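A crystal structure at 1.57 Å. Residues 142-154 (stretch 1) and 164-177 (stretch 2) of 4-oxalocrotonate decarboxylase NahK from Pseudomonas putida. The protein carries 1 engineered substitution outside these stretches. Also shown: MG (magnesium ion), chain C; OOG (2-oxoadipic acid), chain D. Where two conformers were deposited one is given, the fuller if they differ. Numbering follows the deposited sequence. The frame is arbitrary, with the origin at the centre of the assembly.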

ATOM      1  N   VAL A 142     -10.940  12.598  -1.778  1.00 10.30           N
ATOM      2  CA  VAL A 142     -10.527  11.289  -2.271  1.00 10.90           C
ATOM      3  C   VAL A 142      -9.633  11.451  -3.503  1.00 12.04           C
ATOM      4  O   VAL A 142      -9.751  12.448  -4.219  1.00 13.05           O
ATOM      5  CB  VAL A 142     -11.750  10.412  -2.595  1.00 13.64           C
ATOM      6  CG1 VAL A 142     -12.730  10.440  -1.414  1.00 15.37           C
ATOM      7  CG2 VAL A 142     -12.422  10.883  -3.876  1.00 16.37           C
ATOM      8  N   ILE A 143      -8.735  10.484  -3.714  1.00  9.61           N
ATOM      9  CA  ILE A 143      -7.742  10.533  -4.788  0.56 11.36           C
ATOM     10  C   ILE A 143      -7.606   9.192  -5.502  1.00 10.76           C
ATOM     11  O   ILE A 143      -7.141   8.225  -4.901  1.00 10.63           O
ATOM     12  CB  ILE A 143      -6.351  10.924  -4.244  0.56 12.10           C
ATOM     13  CG1 ILE A 143      -6.385  12.319  -3.613  0.56 11.17           C
ATOM     14  CG2 ILE A 143      -5.297  10.856  -5.341  0.56 12.78           C
ATOM     15  CD1 ILE A 143      -5.079  12.697  -2.948  0.56 14.69           C
ATOM     16  N   PRO A 144      -8.005   9.130  -6.790  1.00  9.06           N
ATOM     17  CA  PRO A 144      -7.732   7.912  -7.570  1.00  9.95           C
ATOM     18  C   PRO A 144      -6.236   7.618  -7.574  1.00 10.67           C
ATOM     19  O   PRO A 144      -5.451   8.527  -7.843  1.00  9.51           O
ATOM     20  CB  PRO A 144      -8.238   8.270  -8.967  1.00  9.22           C
ATOM     21  CG  PRO A 144      -9.377   9.229  -8.697  1.00  8.94           C
ATOM     22  CD  PRO A 144      -8.833  10.088  -7.546  1.00 10.10           C
ATOM     23  N   THR A 145      -5.851   6.391  -7.230  1.00  7.71           N
ATOM     24  CA  THR A 145      -4.439   6.057  -7.054  1.00  8.25           C
ATOM     25  C   THR A 145      -4.143   4.648  -7.548  1.00 10.40           C
ATOM     26  O   THR A 145      -4.833   3.698  -7.171  1.00 12.33           O
ATOM     27  CB  THR A 145      -4.011   6.136  -5.565  1.00  9.32           C
ATOM     28  OG1 THR A 145      -4.376   7.403  -5.012  1.00 10.25           O
ATOM     29  CG2 THR A 145      -2.500   5.946  -5.407  1.00 11.61           C
ATOM     30  N   VAL A 146      -3.107   4.513  -8.373  1.00  8.48           N
ATOM     31  CA  VAL A 146      -2.617   3.209  -8.796  1.00  9.33           C
ATOM     32  C   VAL A 146      -1.341   2.889  -8.026  1.00 10.82           C
ATOM     33  O   VAL A 146      -0.394   3.683  -8.053  1.00 12.88           O
ATOM     34  CB  VAL A 146      -2.331   3.181 -10.317  1.00  9.47           C
ATOM     35  CG1 VAL A 146      -1.723   1.835 -10.743  1.00 11.48           C
ATOM     36  CG2 VAL A 146      -3.618   3.429 -11.088  1.00 10.89           C
ATOM     37  N   GLU A 147      -1.315   1.772  -7.302  1.00  8.34           N
ATOM     38  CA  GLU A 147      -0.083   1.378  -6.631  1.00  8.55           C
ATOM     39  C   GLU A 147       0.768   0.522  -7.540  1.00 10.83           C
ATOM     40  O   GLU A 147       0.251  -0.284  -8.293  1.00 11.36           O
ATOM     41  CB  GLU A 147      -0.341   0.599  -5.337  1.00  9.50           C
ATOM     42  CG  GLU A 147       0.900   0.651  -4.427  1.00 11.11           C
ATOM     43  CD  GLU A 147       0.750  -0.032  -3.071  1.00 14.88           C
ATOM     44  OE1 GLU A 147      -0.282  -0.685  -2.808  1.00 13.63           O
ATOM     45  OE2 GLU A 147       1.701   0.082  -2.268  1.00 15.12           O
ATOM     46  N   VAL A 148       2.081   0.707  -7.457  1.00  7.08           N
ATOM     47  CA  VAL A 148       3.023  -0.264  -8.000  1.00  9.54           C
ATOM     48  C   VAL A 148       3.584  -1.025  -6.818  1.00  8.59           C
ATOM     49  O   VAL A 148       4.263  -0.429  -5.974  1.00 10.42           O
ATOM     50  CB  VAL A 148       4.161   0.388  -8.801  1.00  9.40           C
ATOM     51  CG1 VAL A 148       5.040  -0.705  -9.438  1.00 10.17           C
ATOM     52  CG2 VAL A 148       3.600   1.318  -9.871  1.00  9.54           C
ATOM     53  N   ILE A 149       3.282  -2.320  -6.734  1.00  9.12           N
ATOM     54  CA  ILE A 149       3.857  -3.139  -5.672  1.00  8.61           C
ATOM     55  C   ILE A 149       4.976  -3.993  -6.228  1.00  9.79           C
ATOM     56  O   ILE A 149       4.996  -4.319  -7.417  1.00 11.69           O
ATOM     57  CB  ILE A 149       2.817  -4.032  -4.975  1.00 11.50           C
ATOM     58  CG1 ILE A 149       2.047  -4.873  -5.990  1.00 12.80           C
ATOM     59  CG2 ILE A 149       1.892  -3.183  -4.091  1.00 13.83           C
ATOM     60  CD1 ILE A 149       1.190  -5.971  -5.335  1.00 18.65           C
ATOM     61  N   ASP A 150       5.923  -4.325  -5.366  1.00  9.20           N
ATOM     62  CA  ASP A 150       7.143  -4.985  -5.817  1.00 11.29           C
ATOM     63  C   ASP A 150       7.802  -5.668  -4.633  1.00 10.96           C
ATOM     64  O   ASP A 150       8.742  -5.139  -4.031  1.00 12.71           O
ATOM     65  CB  ASP A 150       8.080  -3.956  -6.474  1.00  9.84           C
ATOM     66  CG  ASP A 150       9.215  -4.594  -7.247  1.00 12.85           C
ATOM     67  OD1 ASP A 150       9.008  -5.685  -7.806  1.00 12.98           O
ATOM     68  OD2 ASP A 150      10.312  -4.000  -7.303  1.00 12.72           O
ATOM     69  N   SER A 151       7.300  -6.848  -4.280  1.00 11.40           N
ATOM     70  CA  SER A 151       7.848  -7.574  -3.140  1.00 10.05           C
ATOM     71  C   SER A 151       9.328  -7.840  -3.333  1.00 11.07           C
ATOM     72  O   SER A 151       9.751  -8.233  -4.420  1.00 12.02           O
ATOM     73  CB  SER A 151       7.111  -8.898  -2.946  1.00 12.50           C
ATOM     74  OG  SER A 151       7.698  -9.652  -1.888  1.00 12.83           O
ATOM     75  N   ARG A 152      10.110  -7.626  -2.285  1.00  9.88           N
ATOM     76  CA  ARG A 152      11.533  -7.928  -2.371  1.00  9.81           C
ATOM     77  C   ARG A 152      11.803  -9.430  -2.185  1.00 13.37           C
ATOM     78  O   ARG A 152      12.949  -9.854  -2.241  1.00 14.18           O
ATOM     79  CB  ARG A 152      12.320  -7.087  -1.349  1.00 11.32           C
ATOM     80  CG  ARG A 152      12.810  -5.729  -1.911  1.00  9.04           C
ATOM     81  CD  ARG A 152      11.667  -4.850  -2.479  1.00  9.86           C
ATOM     82  NE  ARG A 152      10.723  -4.462  -1.430  1.00  9.22           N
ATOM     83  CZ  ARG A 152       9.910  -3.409  -1.492  1.00  9.15           C
ATOM     84  NH1 ARG A 152       9.087  -3.158  -0.469  1.00  9.35           N
ATOM     85  NH2 ARG A 152       9.916  -2.595  -2.549  1.00 10.15           N
ATOM     86  N   TYR A 153      10.761 -10.236  -1.993  1.00 11.75           N
ATOM     87  CA  TYR A 153      10.957 -11.683  -1.875  1.00 12.60           C
ATOM     88  C   TYR A 153      10.815 -12.361  -3.220  1.00 18.68           C
ATOM     89  O   TYR A 153       9.995 -11.959  -4.041  1.00 18.40           O
ATOM     90  CB  TYR A 153       9.983 -12.281  -0.856  1.00 14.16           C
ATOM     91  CG  TYR A 153      10.160 -11.645   0.496  1.00 13.43           C
ATOM     92  CD1 TYR A 153      11.348 -11.787   1.200  1.00 14.00           C
ATOM     93  CD2 TYR A 153       9.153 -10.868   1.044  1.00 13.95           C
ATOM     94  CE1 TYR A 153      11.523 -11.181   2.431  1.00 13.91           C
ATOM     95  CE2 TYR A 153       9.311 -10.255   2.265  1.00 13.14           C
ATOM     96  CZ  TYR A 153      10.496 -10.417   2.955  1.00 11.36           C
ATOM     97  OH  TYR A 153      10.626  -9.802   4.172  1.00 15.17           O
ATOM     98  N   GLU A 154      11.643 -13.384  -3.435  1.00 22.41           N
ATOM     99  CA  GLU A 154      11.722 -14.066  -4.721  1.00 28.70           C
ATOM    100  C   GLU A 154      10.378 -14.639  -5.137  1.00 29.43           C
ATOM    101  O   GLU A 154       9.631 -15.161  -4.306  1.00 34.46           O
ATOM    102  CB  GLU A 154      12.773 -15.183  -4.683  1.00 29.66           C
ATOM    103  CG  GLU A 154      12.857 -15.979  -5.979  1.00 38.02           C
ATOM    104  CD  GLU A 154      14.051 -16.907  -6.029  1.00 44.58           C
ATOM    105  OE1 GLU A 154      14.772 -17.003  -5.015  1.00 49.26           O
ATOM    106  OE2 GLU A 154      14.268 -17.536  -7.087  1.00 57.48           O
ATOM    107  N   VAL A 164       5.065  -7.919   5.926  1.00 12.78           N
ATOM    108  CA  VAL A 164       5.023  -6.757   6.798  1.00 11.35           C
ATOM    109  C   VAL A 164       6.419  -6.169   6.987  1.00 11.64           C
ATOM    110  O   VAL A 164       6.594  -4.957   6.917  1.00 11.17           O
ATOM    111  CB  VAL A 164       4.410  -7.111   8.165  1.00 11.20           C
ATOM    112  CG1 VAL A 164       4.666  -6.011   9.178  1.00  9.67           C
ATOM    113  CG2 VAL A 164       2.911  -7.354   8.010  1.00 15.31           C
ATOM    114  N   ALA A 165       7.408  -7.028   7.229  1.00 11.23           N
ATOM    115  CA  ALA A 165       8.777  -6.575   7.431  1.00 10.56           C
ATOM    116  C   ALA A 165       9.327  -5.846   6.198  1.00 10.72           C
ATOM    117  O   ALA A 165      10.170  -4.956   6.328  1.00 11.50           O
ATOM    118  CB  ALA A 165       9.680  -7.767   7.789  1.00 12.26           C
ATOM    119  N   ASP A 166       8.849  -6.254   5.019  1.00 10.71           N
ATOM    120  CA  ASP A 166       9.182  -5.645   3.722  1.00 10.20           C
ATOM    121  C   ASP A 166       8.226  -4.489   3.357  1.00 11.03           C
ATOM    122  O   ASP A 166       7.998  -4.189   2.177  1.00  9.53           O
ATOM    123  CB  ASP A 166       9.159  -6.744   2.640  1.00 11.48           C
ATOM    124  CG  ASP A 166       9.648  -6.275   1.273  1.00 10.85           C
ATOM    125  OD1 ASP A 166      10.596  -5.473   1.195  1.00 10.82           O
ATOM    126  OD2 ASP A 166       9.069  -6.739   0.262  1.00 12.34           O
ATOM    127  N   ASN A 167       7.678  -3.835   4.379  1.00  9.48           N
ATOM    128  CA  ASN A 167       6.816  -2.675   4.183  1.00 10.10           C
ATOM    129  C   ASN A 167       5.669  -2.942   3.203  1.00  8.84           C
ATOM    130  O   ASN A 167       5.327  -2.100   2.372  1.00  8.94           O
ATOM    131  CB  ASN A 167       7.638  -1.472   3.712  1.00 10.75           C
ATOM    132  CG  ASN A 167       6.859  -0.176   3.820  1.00  8.93           C
ATOM    133  OD1 ASN A 167       5.996  -0.048   4.688  1.00 11.05           O
ATOM    134  ND2 ASN A 167       7.136   0.773   2.933  1.00 10.00           N
ATOM    135  N   ALA A 168       5.084  -4.127   3.320  1.00 10.03           N
ATOM    136  CA  ALA A 168       3.931  -4.521   2.505  1.00  9.09           C
ATOM    137  C   ALA A 168       4.177  -4.315   1.001  1.00 12.54           C
ATOM    138  O   ALA A 168       3.270  -3.947   0.266  1.00 11.88           O
ATOM    139  CB  ALA A 168       2.687  -3.761   2.958  1.00 10.30           C
ATOM    140  N   SER A 169       5.410  -4.581   0.560  1.00  9.48           N
ATOM    141  CA  SER A 169       5.772  -4.592  -0.869  1.00  8.88           C
ATOM    142  C   SER A 169       5.681  -3.218  -1.547  1.00 10.92           C
ATOM    143  O   SER A 169       5.665  -3.123  -2.777  1.00 11.11           O
ATOM    144  CB  SER A 169       4.897  -5.593  -1.638  1.00 10.77           C
ATOM    145  OG  SER A 169       4.886  -6.874  -1.009  1.00 12.21           O
ATOM    146  N   SER A 170       5.644  -2.152  -0.758  1.00  9.75           N
ATOM    147  CA  SER A 170       5.461  -0.823  -1.331  1.00  9.37           C
ATOM    148  C   SER A 170       6.668  -0.383  -2.149  1.00 10.90           C
ATOM    149  O   SER A 170       7.814  -0.692  -1.795  1.00  9.46           O
ATOM    150  CB  SER A 170       5.203   0.196  -0.222  1.00 10.63           C
ATOM    151  OG  SER A 170       4.091  -0.177   0.576  1.00 14.57           O
ATOM    152  N   THR A 171       6.429   0.367  -3.222  1.00  9.11           N
ATOM    153  CA  THR A 171       7.558   0.924  -3.966  1.00  9.33           C
ATOM    154  C   THR A 171       7.217   2.173  -4.806  1.00  8.56           C
ATOM    155  O   THR A 171       8.032   3.097  -4.855  1.00  9.89           O
ATOM    156  CB  THR A 171       8.223  -0.179  -4.865  1.00  9.16           C
ATOM    157  OG1 THR A 171       9.608   0.132  -5.066  1.00 13.51           O
ATOM    158  CG2 THR A 171       7.524  -0.356  -6.222  1.00 10.89           C
ATOM    159  N   ARG A 172       6.039   2.220  -5.444  1.00  7.87           N
ATOM    160  CA  ARG A 172       5.602   3.433  -6.150  1.00  8.23           C
ATOM    161  C   ARG A 172       4.105   3.605  -6.018  1.00  9.09           C
ATOM    162  O   ARG A 172       3.391   2.635  -5.782  1.00  9.23           O
ATOM    163  CB  ARG A 172       5.933   3.399  -7.651  1.00  9.41           C
ATOM    164  CG  ARG A 172       7.413   3.182  -8.017  1.00  9.80           C
ATOM    165  CD  ARG A 172       8.261   4.436  -7.820  1.00 10.41           C
ATOM    166  NE  ARG A 172       9.640   4.193  -8.270  1.00 12.09           N
ATOM    167  CZ  ARG A 172      10.617   3.739  -7.494  1.00 13.15           C
ATOM    168  NH1 ARG A 172      10.400   3.481  -6.207  1.00 11.43           N
ATOM    169  NH2 ARG A 172      11.827   3.535  -8.011  1.00 12.90           N
ATOM    170  N   PHE A 173       3.636   4.839  -6.184  1.00  8.05           N
ATOM    171  CA  PHE A 173       2.201   5.064  -6.325  1.00 10.49           C
ATOM    172  C   PHE A 173       1.972   6.242  -7.258  1.00 10.16           C
ATOM    173  O   PHE A 173       2.762   7.185  -7.301  1.00  9.32           O
ATOM    174  CB  PHE A 173       1.523   5.278  -4.959  1.00  9.66           C
ATOM    175  CG  PHE A 173       1.909   6.554  -4.257  1.00 10.96           C
ATOM    176  CD1 PHE A 173       3.027   6.609  -3.425  1.00  8.66           C
ATOM    177  CD2 PHE A 173       1.139   7.702  -4.407  1.00 10.30           C
ATOM    178  CE1 PHE A 173       3.371   7.792  -2.776  1.00  9.38           C
ATOM    179  CE2 PHE A 173       1.476   8.882  -3.763  1.00 11.49           C
ATOM    180  CZ  PHE A 173       2.590   8.936  -2.945  1.00 10.70           C
ATOM    181  N   ILE A 174       0.884   6.154  -8.019  1.00  9.50           N
ATOM    182  CA  ILE A 174       0.545   7.141  -9.049  1.00  9.74           C
ATOM    183  C   ILE A 174      -0.830   7.741  -8.763  1.00 10.95           C
ATOM    184  O   ILE A 174      -1.829   7.026  -8.794  1.00 10.63           O
ATOM    185  CB  ILE A 174       0.517   6.502 -10.465  1.00 10.46           C
ATOM    186  CG1 ILE A 174       1.739   5.606 -10.701  1.00 13.75           C
ATOM    187  CG2 ILE A 174       0.392   7.584 -11.543  1.00  9.74           C
ATOM    188  CD1 ILE A 174       1.478   4.403 -11.623  1.00 12.22           C
ATOM    189  N   THR A 175      -0.897   9.040  -8.487  1.00 10.23           N
ATOM    190  CA  THR A 175      -2.191   9.686  -8.262  1.00  9.94           C
ATOM    191  C   THR A 175      -2.664  10.336  -9.553  1.00 12.22           C
ATOM    192  O   THR A 175      -1.851  10.730 -10.402  1.00 14.95           O
ATOM    193  CB  THR A 175      -2.141  10.755  -7.150  1.00 12.80           C
ATOM    194  OG1 THR A 175      -1.219  11.791  -7.512  1.00 15.05           O
ATOM    195  CG2 THR A 175      -1.733  10.137  -5.811  1.00 14.08           C
ATOM    196  N   GLY A 176      -3.974  10.440  -9.727  1.00 10.86           N
ATOM    197  CA  GLY A 176      -4.482  11.077 -10.923  1.00 11.71           C
ATOM    198  C   GLY A 176      -5.986  11.227 -10.911  1.00 14.34           C
ATOM    199  O   GLY A 176      -6.613  11.136  -9.857  1.00 11.91           O
ATOM    200  N   GLY A 177      -6.552  11.466 -12.090  1.00 13.00           N
ATOM    201  CA  GLY A 177      -7.979  11.685 -12.237  1.00 16.00           C
ATOM    202  C   GLY A 177      -8.465  12.886 -11.446  1.00 14.39           C
ATOM    203  O   GLY A 177      -7.723  13.834 -11.201  1.00 18.10           O
TER
HETATM  204 MG    MG C 301      -1.955  -1.774  -2.518  1.00 12.55          MG
HETATM  205  C2  OOG D 302       1.279  -6.880  -0.478  1.00 22.99           C
HETATM  206  C3  OOG D 302       0.700  -5.514  -0.804  1.00 26.41           C
HETATM  207  C4  OOG D 302      -0.804  -5.511  -0.627  1.00 22.44           C
HETATM  208  C6  OOG D 302      -2.899  -4.223  -1.496  1.00 17.49           C
HETATM  209  O4  OOG D 302      -3.405  -3.170  -1.949  1.00 16.59           O
HETATM  210  O3  OOG D 302      -3.600  -5.254  -1.332  1.00 20.41           O
HETATM  211  C5  OOG D 302      -1.427  -4.243  -1.167  1.00 16.99           C
HETATM  212  C1  OOG D 302       1.461  -7.684  -1.750  1.00 30.42           C
HETATM  213  O1  OOG D 302       2.615  -8.043  -2.128  1.00 26.12           O
HETATM  214  O2  OOG D 302       0.448  -8.002  -2.427  1.00 31.38           O
HETATM  215  O5  OOG D 302      -0.793  -3.225  -1.348  1.00 13.72           O
HETATM  216  O   HOH W   1       3.818   1.535  -3.105  1.00 11.98           O
HETATM  217  O   HOH W   2      10.964  -2.302  -5.286  1.00 11.92           O
HETATM  218  O   HOH W   3       6.875  -8.330   0.342  1.00 12.63           O
HETATM  219  O   HOH W   4      -2.499  -0.663  -0.834  1.00 12.84           O

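This contact is an antiparallel strand pairing followed by an arginine-aspartate clasp, with a magnesium and ligand site set beside the junction. The two strands run at 160° to each other, and together the two stretches bury 981 Å² of surface.

The ladder is regular through its middle. Val146 and Ile174 form a hydrogen-bonded pair, Val146 N to Ile174 O at 2.9 Å and Ile174 N to Val146 O at 2.8 Å. Two residues on, Val148 N gives to Arg172 O at 2.9 Å, while Arg172 N returns a longer bond to Val148 O at 3.2 Å. Gly176 N extends the series by reaching Pro144 O at 3.1 Å. Between these pairs the alpha carbons draw close, and their hydrogens point at carbonyls, as in Thr145 CA to Ile174 O at 3.3 Å and Phe173 CA to Val146 O at 3.4 Å.

Alternation sorts the side chains. Val146, Val148, Arg172 and Ile174 share one face, where Ile174 CD1 lies 4.2 Å from Val146 CG1 and 4.1 Å from Val148 CG2, so one isoleucine tip serves two valines. Arg172 contributes its CB, 3.7 Å from Val148 CB, and then its end leads away; its NH1 bonds to Thr171 O at 2.8 Å. The other face carries Thr145, Glu147, Phe173 and Thr175. There Glu147 is a metal ligand: its OE1 binds magnesium at 2.0 Å, and its OE2 accepts a bond from water 1 at 2.7 Å. That water also donates to Arg172 O at 2.9 Å and accepts from Thr171 N at 2.9 Å, tying the metal-binding carboxylate to the neighbouring backbone.

Past the ladder, Asp150 N still finds a backbone acceptor, Ser169 O at 2.9 Å. Arg152 then takes over. Asp166, the first residue after its helix to leave helical geometry, offers both carboxylate oxygens: OD2 accepts from Arg152 N at 2.9 Å, and OD1 forms a salt bridge with Arg152 NE at 2.8 Å. The acid therefore holds backbone and side chain of the same residue. Beyond NE, the guanidinium reaches two main-chain carbonyls, with NH1 giving to Asp166 O at 3.0 Å and NH2 to Ser170 O at 2.9 Å. The rule to read here is that charge pairing and carbonyl capture are combined in one side chain, which bonds to both Asp166 and Ser170. Tyr153 adds packing, its CE2 3.5 Å from Asp166 CB.

Waters complete the clasp. Water 2 links Asp150 OD2, Arg152 NH2 and Thr171 OG1; water 3 joins Ser151 OG, Asp166 OD2 and Ser169 OG. Ser169 OG also donates to ligand O1 at 2.8 Å. Ser169 thus takes part in the strand junction and helps hold the 2-oxoadipic acid, whose O4 and O5 coordinate the magnesium at 2.1 and 2.2 Å.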